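Local coordinates for copper-transporting atpase (Sulfolobus solfataricus, PDB 2YJ3), which probably couples ATP hydrolysis to the movement of copper ions across the cell membrane, as a type IB P-type ATPase represented here by its catalytic domain, at residues I32-G37 with E185-I190; K165-S170 with Q176-N181; S19-K24 with V233-L238. The protein carries 1 engineered substitution. All coordinates share one frame; numbering follows the deposited sequence.

How the interactions relate
The three contacts reach the same mixed, Rossmann-like sheet of the haloacid dehalogenase-type domain. Interaction 1 lies at the nucleotide site, where a sulfate lies beside the Glu34–Lys187 salt bridge. Interaction 2, its centre about 11 Å away, touches it directly: Lys35 CG packs on Leu169 CD2 at 3.5 Å, and Ile190 CD1 meets Tyr179 CD2 at 3.9 Å. Val166 of interaction 2 also neighbours Ser159 and Asp161, which bind ATP in another structure of this protein. Interaction 3 is near the other end of the sheet, its centre about 18 Å from that of interaction 1 and about 27 Å from that of interaction 2. In sequence, interaction 3 encloses interaction 1, which encloses interaction 2.

Interaction 1 (I32-G37 with E185-I190); sequences IFEKTG and EDKVRI. Engineered in segment 32-37: Glu34 (natural residue Asp). With SO4 (sulfate ion), chain C.
Glu34, at the C-terminal end of strand 30-34, and Lys187, on helix 184-196, are the closest backbone neighbours of the two segments, yet their CA atoms stand 9.6 Å apart, so their side chains must span the gap. Lysine suits this task: its first torsion (chi1 -59°) sets CG anti to the carbonyl carbon, and the chain beyond runs fully extended to deliver NZ to the carboxylate of Glu34. Glu34 bends at chi2 instead, and the two side chains cross at about a right angle. Lys187 NZ donates to Glu34 OE2 at 2.7 Å in a salt bridge, on the syn side of that oxygen and 30° out of the carboxylate plane. The same NZ also donates to O1 of a sulfate ion at 2.6 Å, so one ammonium group joins two anionic groups. Glu34 is an engineered replacement of the natural aspartate in the DKTGT signature of P-type ATPases, the residue that receives the phosphate in this family. The sulfate, probably from the crystallisation liquor, lies beside it, with its O2 2.9 Å from Glu34 OE1. In another structure of this protein Lys35, Thr36 and Lys187 bind ATP, as does Asn209, which packs on Lys187; a positive charge here is consistent with a place that receives phosphate. Asp210 brings a further carboxylate close to Glu34 OE2. A methionine in place of Lys187 would probably leave Glu34 OE2 and sulfate O1 without their shared donor, and the two anionic groups without the charge that offsets them. Lys35 turns elsewhere, forming salt bridges with Asp135 and Asp161, and Thr36 OG1 is hydrogen-bonded to Asp135.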
ATOM      1  N   ILE A  32      11.330   8.477   3.762  1.00 47.07           N
ATOM      2  CA  ILE A  32      10.488   7.442   4.331  1.00 44.11           C
ATOM      3  C   ILE A  32       9.548   6.855   3.288  1.00 41.59           C
ATOM      4  O   ILE A  32       8.863   7.591   2.568  1.00 42.17           O
ATOM      5  CB  ILE A  32       9.674   7.982   5.499  1.00 42.41           C
ATOM      6  CG1 ILE A  32      10.624   8.493   6.589  1.00 48.23           C
ATOM      7  CG2 ILE A  32       8.744   6.901   6.020  1.00 44.45           C
ATOM      8  CD1 ILE A  32       9.938   8.999   7.854  1.00 46.45           C
ATOM      9  N   PHE A  33       9.538   5.528   3.204  1.00 36.88           N
ATOM     10  CA  PHE A  33       8.598   4.805   2.363  1.00 42.49           C
ATOM     11  C   PHE A  33       7.520   4.103   3.178  1.00 45.35           C
ATOM     12  O   PHE A  33       7.793   3.500   4.207  1.00 49.97           O
ATOM     13  CB  PHE A  33       9.314   3.732   1.547  1.00 44.27           C
ATOM     14  CG  PHE A  33      10.271   4.270   0.545  1.00 44.66           C
ATOM     15  CD1 PHE A  33       9.847   4.567  -0.739  1.00 44.40           C
ATOM     16  CD2 PHE A  33      11.601   4.462   0.874  1.00 47.79           C
ATOM     17  CE1 PHE A  33      10.726   5.058  -1.671  1.00 47.30           C
ATOM     18  CE2 PHE A  33      12.492   4.952  -0.061  1.00 56.61           C
ATOM     19  CZ  PHE A  33      12.054   5.249  -1.337  1.00 52.24           C
ATOM     20  N   GLU A  34       6.293   4.177   2.685  1.00 47.51           N
ATOM     21  CA  GLU A  34       5.233   3.288   3.111  1.00 44.25           C
ATOM     22  C   GLU A  34       5.379   1.980   2.359  1.00 48.13           C
ATOM     23  O   GLU A  34       5.404   1.967   1.131  1.00 55.30           O
ATOM     24  CB  GLU A  34       3.891   3.912   2.766  1.00 48.99           C
ATOM     25  CG  GLU A  34       3.293   4.708   3.897  1.00 59.68           C
ATOM     26  CD  GLU A  34       2.353   3.875   4.729  1.00 61.10           C
ATOM     27  OE1 GLU A  34       2.659   2.684   4.968  1.00 59.12           O
ATOM     28  OE2 GLU A  34       1.293   4.408   5.115  1.00 63.81           O
ATOM     29  N   LYS A  35       5.482   0.871   3.075  1.00 48.33           N
ATOM     30  CA  LYS A  35       5.652  -0.400   2.394  1.00 47.82           C
ATOM     31  C   LYS A  35       4.597  -0.533   1.301  1.00 45.87           C
ATOM     32  O   LYS A  35       4.923  -0.700   0.132  1.00 54.53           O
ATOM     33  CB  LYS A  35       5.571  -1.573   3.375  1.00 49.34           C
ATOM     34  CG  LYS A  35       5.429  -2.933   2.699  1.00 51.19           C
ATOM     35  CD  LYS A  35       5.448  -4.074   3.702  1.00 51.63           C
ATOM     36  CE  LYS A  35       4.055  -4.628   3.938  1.00 54.44           C
ATOM     37  NZ  LYS A  35       3.575  -5.519   2.843  1.00 55.08           N
ATOM     38  N   THR A  36       3.333  -0.421   1.683  1.00 39.39           N
ATOM     39  CA  THR A  36       2.248  -0.783   0.790  1.00 41.55           C
ATOM     40  C   THR A  36       1.924   0.322  -0.201  1.00 44.81           C
ATOM     41  O   THR A  36       1.553   1.428   0.195  1.00 43.96           O
ATOM     42  CB  THR A  36       0.974  -1.106   1.578  1.00 44.13           C
ATOM     43  OG1 THR A  36       1.245  -2.182   2.480  1.00 50.23           O
ATOM     44  CG2 THR A  36      -0.163  -1.485   0.619  1.00 37.39           C
ATOM     45  N   GLY A  37       2.055   0.017  -1.490  1.00 44.81           N
ATOM     46  CA  GLY A  37       1.665   0.947  -2.527  1.00 36.86           C
ATOM     47  C   GLY A  37       2.830   1.703  -3.126  1.00 40.52           C
ATOM     48  O   GLY A  37       2.770   2.121  -4.292  1.00 43.04           O
ATOM     49  N   GLU A 185      -1.662   6.726  13.318  1.00 40.18           N
ATOM     50  CA  GLU A 185      -1.261   7.643  14.383  1.00 47.89           C
ATOM     51  C   GLU A 185       0.167   7.391  14.851  1.00 50.12           C
ATOM     52  O   GLU A 185       0.880   8.329  15.206  1.00 52.26           O
ATOM     53  CB  GLU A 185      -2.241   7.573  15.563  1.00 53.49           C
ATOM     54  CG  GLU A 185      -3.624   8.144  15.238  1.00 62.49           C
ATOM     55  CD  GLU A 185      -4.372   7.352  14.165  1.00 67.80           C
ATOM     56  OE1 GLU A 185      -4.139   6.130  14.052  1.00 73.07           O
ATOM     57  OE2 GLU A 185      -5.200   7.950  13.441  1.00 65.00           O
ATOM     58  N   ASP A 186       0.581   6.127  14.859  1.00 46.44           N
ATOM     59  CA  ASP A 186       1.974   5.792  15.118  1.00 47.59           C
ATOM     60  C   ASP A 186       2.880   6.443  14.080  1.00 44.49           C
ATOM     61  O   ASP A 186       3.932   6.979  14.410  1.00 47.40           O
ATOM     62  CB  ASP A 186       2.175   4.280  15.074  1.00 55.37           C
ATOM     63  CG  ASP A 186       1.319   3.553  16.084  1.00 64.08           C
ATOM     64  OD1 ASP A 186       0.722   4.235  16.945  1.00 66.54           O
ATOM     65  OD2 ASP A 186       1.242   2.306  16.016  1.00 64.52           O
ATOM     66  N   LYS A 187       2.481   6.391  12.817  1.00 40.31           N
ATOM     67  CA  LYS A 187       3.309   6.981  11.762  1.00 47.30           C
ATOM     68  C   LYS A 187       3.432   8.488  11.975  1.00 49.75           C
ATOM     69  O   LYS A 187       4.531   9.043  11.912  1.00 46.39           O
ATOM     70  CB  LYS A 187       2.747   6.672  10.368  1.00 39.95           C
ATOM     71  CG  LYS A 187       2.636   5.186  10.076  1.00 40.76           C
ATOM     72  CD  LYS A 187       1.961   4.910   8.736  1.00 40.20           C
ATOM     73  CE  LYS A 187       1.658   3.421   8.602  1.00 43.48           C
ATOM     74  NZ  LYS A 187       0.833   3.111   7.400  1.00 42.11           N
ATOM     75  N   VAL A 188       2.305   9.141  12.260  1.00 48.37           N
ATOM     76  CA  VAL A 188       2.310  10.588  12.459  1.00 49.58           C
ATOM     77  C   VAL A 188       3.278  10.988  13.582  1.00 49.06           C
ATOM     78  O   VAL A 188       4.069  11.924  13.426  1.00 45.11           O
ATOM     79  CB  VAL A 188       0.882  11.148  12.712  1.00 54.43           C
ATOM     80  CG1 VAL A 188       0.536  11.126  14.195  1.00 58.14           C
ATOM     81  CG2 VAL A 188       0.762  12.558  12.177  1.00 55.61           C
ATOM     82  N   ARG A 189       3.230  10.264  14.701  1.00 49.11           N
ATOM     83  CA  ARG A 189       4.138  10.523  15.823  1.00 52.53           C
ATOM     84  C   ARG A 189       5.609  10.303  15.435  1.00 50.42           C
ATOM     85  O   ARG A 189       6.499  10.992  15.921  1.00 49.15           O
ATOM     86  CB  ARG A 189       3.757   9.664  17.033  1.00 59.94           C
ATOM     87  CG  ARG A 189       2.537  10.181  17.810  1.00 66.61           C
ATOM     88  CD  ARG A 189       2.051   9.181  18.856  1.00 71.99           C
ATOM     89  NE  ARG A 189       1.199   9.827  19.855  1.00 80.69           N
ATOM     90  CZ  ARG A 189       0.217   9.221  20.514  1.00 81.33           C
ATOM     91  NH1 ARG A 189      -0.050   7.941  20.280  1.00 82.33           N
ATOM     92  NH2 ARG A 189      -0.502   9.896  21.405  1.00 80.65           N
ATOM     93  N   ILE A 190       5.859   9.358  14.539  1.00 52.56           N
ATOM     94  CA  ILE A 190       7.213   9.117  14.045  1.00 53.97           C
ATOM     95  C   ILE A 190       7.748  10.292  13.229  1.00 54.10           C
ATOM     96  O   ILE A 190       8.889  10.725  13.403  1.00 53.95           O
ATOM     97  CB  ILE A 190       7.277   7.829  13.213  1.00 50.69           C
ATOM     98  CG1 ILE A 190       7.185   6.616  14.146  1.00 54.09           C
ATOM     99  CG2 ILE A 190       8.557   7.787  12.395  1.00 46.51           C
ATOM    100  CD1 ILE A 190       7.661   5.334  13.521  1.00 58.98           C
TER
HETATM  101  S   SO4 C1635      -0.409   0.083   5.838  1.00 88.41           S
HETATM  102  O1  SO4 C1635      -0.642   0.954   6.986  1.00 84.78           O
HETATM  103  O2  SO4 C1635       0.830   0.478   5.160  1.00 91.53           O
HETATM  104  O3  SO4 C1635      -0.290  -1.315   6.267  1.00 86.55           O
HETATM  105  O4  SO4 C1635      -1.540   0.212   4.925  1.00 87.93           O

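Interaction 2 (K165-S170 with Q176-N181); sequences KVKELS and QEYYSN
Val166, Lys167 and Ser170 pack against Tyr178 and Ser180 within the beta-alpha-beta unit formed by strand 154-158, helix 163-173 and strand 177-179. Helix and returning strand run nearly antiparallel, at 161°, with their axes 8.8 Å apart. Tyr178 carries most of the contact from the strand side. Its first torsion (chi1 72°) places CG between the backbone N and the carbonyl carbon, which sends the ring out from the strand and across the helix, its phenol end reaching Lys167. Lys167 CA lies over one face in a CH-pi contact, 4.3 Å from the ring centroid, while the aliphatic part of the lysine passes the phenol end, CG lying 3.1 Å from Tyr178 OH. A long side chain serves well here, because its methylenes line the phenol end of the ring while its amino end leads away. Strand 177-179 is the outermost strand of the Rossmann-like sheet at this end. The flat tyrosine ring suits its place because it touches Val166, Lys167 and Ser170 at once. Val166 CG1 approaches the ring obliquely, 3.4 Å from Tyr178 CD1, and its other methyl, CG2, meets Ser180 CB at 3.7 Å; the small serine permits this close approach. Ser170 OG, also oblique to the ring, is 3.3 Å from Tyr178 CD2. That hydroxyl donates to Val166 O at 3.0 Å from above the carbonyl plane, and the same oxygen accepts the helical bond from Ser170 N.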
ATOM      1  N   LYS A 165       6.451  -9.778   7.434  1.00 72.65           N
ATOM      2  CA  LYS A 165       6.235  -9.275   6.079  1.00 63.53           C
ATOM      3  C   LYS A 165       7.123  -8.065   5.834  1.00 59.18           C
ATOM      4  O   LYS A 165       7.818  -7.981   4.821  1.00 65.00           O
ATOM      5  CB  LYS A 165       4.763  -8.915   5.865  1.00 58.23           C
ATOM      6  N   VAL A 166       7.103  -7.130   6.777  1.00 58.46           N
ATOM      7  CA  VAL A 166       7.873  -5.897   6.650  1.00 59.18           C
ATOM      8  C   VAL A 166       9.372  -6.178   6.619  1.00 58.90           C
ATOM      9  O   VAL A 166      10.097  -5.629   5.790  1.00 56.34           O
ATOM     10  CB  VAL A 166       7.537  -4.891   7.790  1.00 50.03           C
ATOM     11  CG1 VAL A 166       8.368  -3.620   7.652  1.00 41.61           C
ATOM     12  CG2 VAL A 166       6.051  -4.554   7.784  1.00 44.58           C
ATOM     13  N   LYS A 167       9.834  -7.039   7.523  1.00 64.56           N
ATOM     14  CA  LYS A 167      11.258  -7.346   7.605  1.00 68.66           C
ATOM     15  C   LYS A 167      11.749  -7.969   6.302  1.00 68.58           C
ATOM     16  O   LYS A 167      12.795  -7.593   5.769  1.00 69.22           O
ATOM     17  CB  LYS A 167      11.550  -8.285   8.776  1.00 74.27           C
ATOM     18  CG  LYS A 167      13.030  -8.414   9.089  1.00 78.30           C
ATOM     19  CD  LYS A 167      13.269  -9.154  10.391  1.00 79.57           C
ATOM     20  CE  LYS A 167      13.302 -10.667  10.189  1.00 84.83           C
ATOM     21  NZ  LYS A 167      13.698 -11.396  11.445  1.00 85.94           N
ATOM     22  N   GLU A 168      10.983  -8.928   5.798  1.00 65.15           N
ATOM     23  CA  GLU A 168      11.347  -9.651   4.590  1.00 62.08           C
ATOM     24  C   GLU A 168      11.516  -8.703   3.406  1.00 66.22           C
ATOM     25  O   GLU A 168      12.434  -8.867   2.598  1.00 65.37           O
ATOM     26  CB  GLU A 168      10.284 -10.704   4.292  1.00 63.70           C
ATOM     27  CG  GLU A 168       9.999 -10.923   2.822  1.00 67.48           C
ATOM     28  CD  GLU A 168       8.837 -11.873   2.608  1.00 70.26           C
ATOM     29  N   LEU A 169      10.639  -7.707   3.310  1.00 62.24           N
ATOM     30  CA  LEU A 169      10.755  -6.712   2.252  1.00 60.48           C
ATOM     31  C   LEU A 169      11.983  -5.852   2.484  1.00 58.76           C
ATOM     32  O   LEU A 169      12.654  -5.448   1.538  1.00 58.56           O
ATOM     33  CB  LEU A 169       9.514  -5.816   2.191  1.00 61.51           C
ATOM     34  CG  LEU A 169       9.513  -4.817   1.028  1.00 62.40           C
ATOM     35  CD1 LEU A 169       9.092  -5.514  -0.252  1.00 66.15           C
ATOM     36  CD2 LEU A 169       8.600  -3.637   1.301  1.00 57.80           C
ATOM     37  N   SER A 170      12.262  -5.557   3.749  1.00 60.89           N
ATOM     38  CA  SER A 170      13.469  -4.821   4.104  1.00 67.62           C
ATOM     39  C   SER A 170      14.688  -5.619   3.673  1.00 70.67           C
ATOM     40  O   SER A 170      15.655  -5.061   3.163  1.00 68.33           O
ATOM     41  CB  SER A 170      13.529  -4.564   5.610  1.00 69.80           C
ATOM     42  OG  SER A 170      12.468  -3.726   6.024  1.00 76.47           O
ATOM     43  N   GLN A 176      17.639  -1.135   6.239  1.00 74.12           N
ATOM     44  CA  GLN A 176      17.932  -1.428   7.631  1.00 74.37           C
ATOM     45  C   GLN A 176      16.821  -0.937   8.553  1.00 76.55           C
ATOM     46  O   GLN A 176      16.221  -1.720   9.289  1.00 73.77           O
ATOM     47  CB  GLN A 176      19.270  -0.805   8.034  1.00 73.69           C
ATOM     48  N   GLU A 177      16.549   0.362   8.508  1.00 75.94           N
ATOM     49  CA  GLU A 177      15.561   0.958   9.402  1.00 70.42           C
ATOM     50  C   GLU A 177      14.136   0.782   8.870  1.00 61.77           C
ATOM     51  O   GLU A 177      13.803   1.243   7.778  1.00 59.40           O
ATOM     52  CB  GLU A 177      15.882   2.439   9.650  1.00 70.40           C
ATOM     53  CG  GLU A 177      15.548   2.924  11.058  1.00 72.85           C
ATOM     54  CD  GLU A 177      16.127   4.295  11.354  1.00 76.84           C
ATOM     55  N   TYR A 178      13.307   0.100   9.654  1.00 55.26           N
ATOM     56  CA  TYR A 178      11.909  -0.106   9.320  1.00 50.69           C
ATOM     57  C   TYR A 178      11.107  -0.311  10.607  1.00 57.73           C
ATOM     58  O   TYR A 178      11.622  -0.847  11.589  1.00 60.72           O
ATOM     59  CB  TYR A 178      11.746  -1.332   8.425  1.00 45.67           C
ATOM     60  CG  TYR A 178      11.972  -2.629   9.161  1.00 54.11           C
ATOM     61  CD1 TYR A 178      10.940  -3.224   9.883  1.00 52.74           C
ATOM     62  CD2 TYR A 178      13.216  -3.246   9.158  1.00 62.76           C
ATOM     63  CE1 TYR A 178      11.135  -4.400  10.567  1.00 55.62           C
ATOM     64  CE2 TYR A 178      13.429  -4.433   9.853  1.00 66.83           C
ATOM     65  CZ  TYR A 178      12.380  -5.004  10.555  1.00 65.68           C
ATOM     66  OH  TYR A 178      12.566  -6.183  11.246  1.00 68.88           O
ATOM     67  N   TYR A 179       9.845   0.109  10.590  1.00 50.05           N
ATOM     68  CA  TYR A 179       8.942  -0.117  11.707  1.00 49.42           C
ATOM     69  C   TYR A 179       7.719  -0.846  11.186  1.00 46.13           C
ATOM     70  O   TYR A 179       7.251  -0.552  10.097  1.00 44.84           O
ATOM     71  CB  TYR A 179       8.528   1.220  12.330  1.00 55.93           C
ATOM     72  CG  TYR A 179       9.701   2.061  12.789  1.00 64.58           C
ATOM     73  CD1 TYR A 179      10.561   2.647  11.867  1.00 58.20           C
ATOM     74  CD2 TYR A 179       9.966   2.250  14.143  1.00 70.89           C
ATOM     75  CE1 TYR A 179      11.637   3.403  12.275  1.00 62.80           C
ATOM     76  CE2 TYR A 179      11.047   3.012  14.561  1.00 73.96           C
ATOM     77  CZ  TYR A 179      11.880   3.582  13.619  1.00 72.63           C
ATOM     78  OH  TYR A 179      12.961   4.341  14.015  1.00 77.47           O
ATOM     79  N   SER A 180       7.196  -1.791  11.957  1.00 50.45           N
ATOM     80  CA  SER A 180       6.012  -2.524  11.532  1.00 48.53           C
ATOM     81  C   SER A 180       4.850  -2.349  12.498  1.00 41.18           C
ATOM     82  O   SER A 180       4.985  -1.733  13.549  1.00 39.93           O
ATOM     83  CB  SER A 180       6.330  -4.007  11.411  1.00 53.15           C
ATOM     84  OG  SER A 180       6.571  -4.545  12.697  1.00 55.95           O
ATOM     85  N   ASN A 181       3.706  -2.901  12.111  1.00 44.50           N
ATOM     86  CA  ASN A 181       2.491  -2.878  12.909  1.00 56.26           C
ATOM     87  C   ASN A 181       2.063  -1.490  13.357  1.00 59.10           C
ATOM     88  O   ASN A 181       1.469  -1.326  14.432  1.00 54.53           O
ATOM     89  CB  ASN A 181       2.617  -3.800  14.124  1.00 59.39           C
ATOM     90  CG  ASN A 181       1.296  -4.406  14.514  1.00 64.72           C
ATOM     91  OD1 ASN A 181       0.746  -4.100  15.570  1.00 72.93           O
ATOM     92  ND2 ASN A 181       0.761  -5.255  13.647  1.00 65.97           N
TER

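Interaction 3 (S19-K24 with V233-L238); sequences SNVYEK and VADIIL
Val21 of helix 20-27 meets Asp235 and Ile236 where the helix packs on one end of the Rossmann-like sheet. Strand 236-238 lies there between the parallel strand 219-223 and the short antiparallel strand 15-16, which runs into the helix through a brief connection. The backbones are closest at Val21 and Asp235, whose CA atoms are 6.8 Å apart. Val21 points toward the other segment, and its branched CB stays slightly back, 4.7 Å from Asp235 CB, while the two methyl groups make the contact. CG1 lies anti to the backbone N (chi1 -171°) and is thereby carried to Ile236, where it meets the terminal methyl CD1 at 3.7 Å and the methylene CG1 at 3.9 Å. CG2, on the other branch, turns to Asp235 and rests 4.0 Å from its CB. Valine suits this position because its fork lets one short residue touch two neighbours, and its apolar surface fits a buried place that Val219 and Ile16 also line. Ile236 answers from the strand: its CB does not point at the helix, but the longer branch through CG1 and CD1 bends nearer, and isoleucine suits the place because that branch spans to the valine. This methyl contact is purely apolar, and side-chain packing joins the helix to the strand. Asp235 offers only its methylene to the helix. Aspartate fits here because that apolar CB faces Val21 while OD2 is hydrogen-bonded; OD1 makes a long, weak ion pair with Lys17. Separately, the backbone N of Asp235 is bonded to Ser220 OG on the neighbouring strand. Asp235 CB also lies 4.1 Å from Val21 CG1, so both methyl groups of the valine touch that one carbon.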
ATOM      1  N   SER A  19       6.741  25.514  -6.448  1.00 86.90           N
ATOM      2  CA  SER A  19       8.128  25.455  -6.895  1.00 92.73           C
ATOM      3  C   SER A  19       9.062  25.297  -5.697  1.00 99.14           C
ATOM      4  O   SER A  19      10.184  24.801  -5.830  1.00 99.73           O
ATOM      5  N   ASN A  20       8.586  25.726  -4.530  1.00102.89           N
ATOM      6  CA  ASN A  20       9.350  25.643  -3.289  1.00105.35           C
ATOM      7  C   ASN A  20       9.751  24.210  -2.961  1.00100.96           C
ATOM      8  O   ASN A  20      10.856  23.959  -2.474  1.00104.45           O
ATOM      9  N   VAL A  21       8.846  23.273  -3.235  1.00 90.86           N
ATOM     10  CA  VAL A  21       9.141  21.857  -3.065  1.00 80.32           C
ATOM     11  C   VAL A  21      10.427  21.523  -3.802  1.00 77.72           C
ATOM     12  O   VAL A  21      11.145  20.592  -3.438  1.00 75.92           O
ATOM     13  CB  VAL A  21       8.019  20.973  -3.632  1.00 74.40           C
ATOM     14  CG1 VAL A  21       8.245  19.535  -3.236  1.00 72.22           C
ATOM     15  CG2 VAL A  21       6.655  21.452  -3.150  1.00 74.12           C
ATOM     16  N   TYR A  22      10.713  22.305  -4.837  1.00 78.55           N
ATOM     17  CA  TYR A  22      11.883  22.092  -5.678  1.00 83.43           C
ATOM     18  C   TYR A  22      13.177  22.061  -4.877  1.00 85.39           C
ATOM     19  O   TYR A  22      13.729  20.989  -4.629  1.00 87.52           O
ATOM     20  N   GLU A  23      13.654  23.237  -4.479  1.00 85.74           N
ATOM     21  CA  GLU A  23      14.925  23.357  -3.767  1.00 86.12           C
ATOM     22  C   GLU A  23      14.818  22.758  -2.371  1.00 88.25           C
ATOM     23  O   GLU A  23      15.826  22.461  -1.729  1.00 93.26           O
ATOM     24  N   LYS A  24      13.588  22.584  -1.906  1.00 83.27           N
ATOM     25  CA  LYS A  24      13.359  21.972  -0.613  1.00 81.90           C
ATOM     26  C   LYS A  24      13.827  20.522  -0.649  1.00 79.72           C
ATOM     27  O   LYS A  24      14.230  19.970   0.370  1.00 81.99           O
ATOM     28  CB  LYS A  24      11.882  22.060  -0.228  1.00 78.29           C
ATOM     29  CG  LYS A  24      11.631  21.968   1.269  1.00 77.30           C
ATOM     30  CD  LYS A  24      10.216  22.406   1.615  1.00 75.43           C
ATOM     31  N   VAL A 233      -3.425  17.409  -2.132  1.00 81.49           N
ATOM     32  CA  VAL A 233      -2.971  17.863  -0.823  1.00 83.23           C
ATOM     33  C   VAL A 233      -1.455  17.686  -0.658  1.00 75.86           C
ATOM     34  O   VAL A 233      -0.761  18.602  -0.202  1.00 73.16           O
ATOM     35  CB  VAL A 233      -3.714  17.121   0.314  1.00 87.55           C
ATOM     36  CG1 VAL A 233      -3.233  17.611   1.678  1.00 88.43           C
ATOM     37  CG2 VAL A 233      -5.230  17.296   0.166  1.00 86.81           C
ATOM     38  N   ALA A 234      -0.953  16.508  -1.033  1.00 65.78           N
ATOM     39  CA  ALA A 234       0.478  16.207  -0.983  1.00 51.12           C
ATOM     40  C   ALA A 234       1.284  17.181  -1.835  1.00 43.52           C
ATOM     41  O   ALA A 234       0.794  17.705  -2.836  1.00 41.28           O
ATOM     42  CB  ALA A 234       0.732  14.771  -1.453  1.00 45.99           C
ATOM     43  N   ASP A 235       2.531  17.411  -1.444  1.00 36.74           N
ATOM     44  CA  ASP A 235       3.406  18.309  -2.184  1.00 39.35           C
ATOM     45  C   ASP A 235       3.628  17.843  -3.615  1.00 45.11           C
ATOM     46  O   ASP A 235       3.691  18.651  -4.545  1.00 48.99           O
ATOM     47  CB  ASP A 235       4.747  18.428  -1.470  1.00 41.64           C
ATOM     48  CG  ASP A 235       4.646  19.218  -0.180  1.00 50.11           C
ATOM     49  OD1 ASP A 235       3.573  19.802   0.083  1.00 52.08           O
ATOM     50  OD2 ASP A 235       5.641  19.262   0.567  1.00 53.43           O
ATOM     51  N   ILE A 236       3.760  16.532  -3.788  1.00 39.74           N
ATOM     52  CA  ILE A 236       3.988  15.966  -5.110  1.00 35.87           C
ATOM     53  C   ILE A 236       3.128  14.754  -5.334  1.00 37.88           C
ATOM     54  O   ILE A 236       3.160  13.812  -4.548  1.00 42.52           O
ATOM     55  CB  ILE A 236       5.433  15.518  -5.298  1.00 37.67           C
ATOM     56  CG1 ILE A 236       6.382  16.696  -5.131  1.00 44.84           C
ATOM     57  CG2 ILE A 236       5.600  14.854  -6.668  1.00 29.98           C
ATOM     58  CD1 ILE A 236       7.811  16.266  -4.943  1.00 51.37           C
ATOM     59  N   ILE A 237       2.371  14.760  -6.419  1.00 31.49           N
ATOM     60  CA  ILE A 237       1.624  13.572  -6.782  1.00 36.71           C
ATOM     61  C   ILE A 237       2.343  12.811  -7.910  1.00 41.81           C
ATOM     62  O   ILE A 237       2.649  13.379  -8.973  1.00 33.68           O
ATOM     63  CB  ILE A 237       0.172  13.928  -7.159  1.00 39.30           C
ATOM     64  CG1 ILE A 237      -0.462  14.751  -6.033  1.00 45.73           C
ATOM     65  CG2 ILE A 237      -0.626  12.676  -7.461  1.00 37.56           C
ATOM     66  CD1 ILE A 237      -1.954  14.938  -6.160  1.00 46.85           C
ATOM     67  N   LEU A 238       2.640  11.536  -7.658  1.00 36.80           N
ATOM     68  CA  LEU A 238       3.295  10.692  -8.657  1.00 36.90           C
ATOM     69  C   LEU A 238       2.241  10.071  -9.538  1.00 34.98           C
ATOM     70  O   LEU A 238       1.885   8.899  -9.344  1.00 30.24           O
ATOM     71  CB  LEU A 238       4.103   9.567  -8.005  1.00 42.15           C
ATOM     72  CG  LEU A 238       5.627   9.621  -8.019  1.00 49.27           C
ATOM     73  CD1 LEU A 238       6.188   8.212  -7.971  1.00 50.99           C
ATOM     74  CD2 LEU A 238       6.137  10.323  -9.247  1.00 48.32           C
TER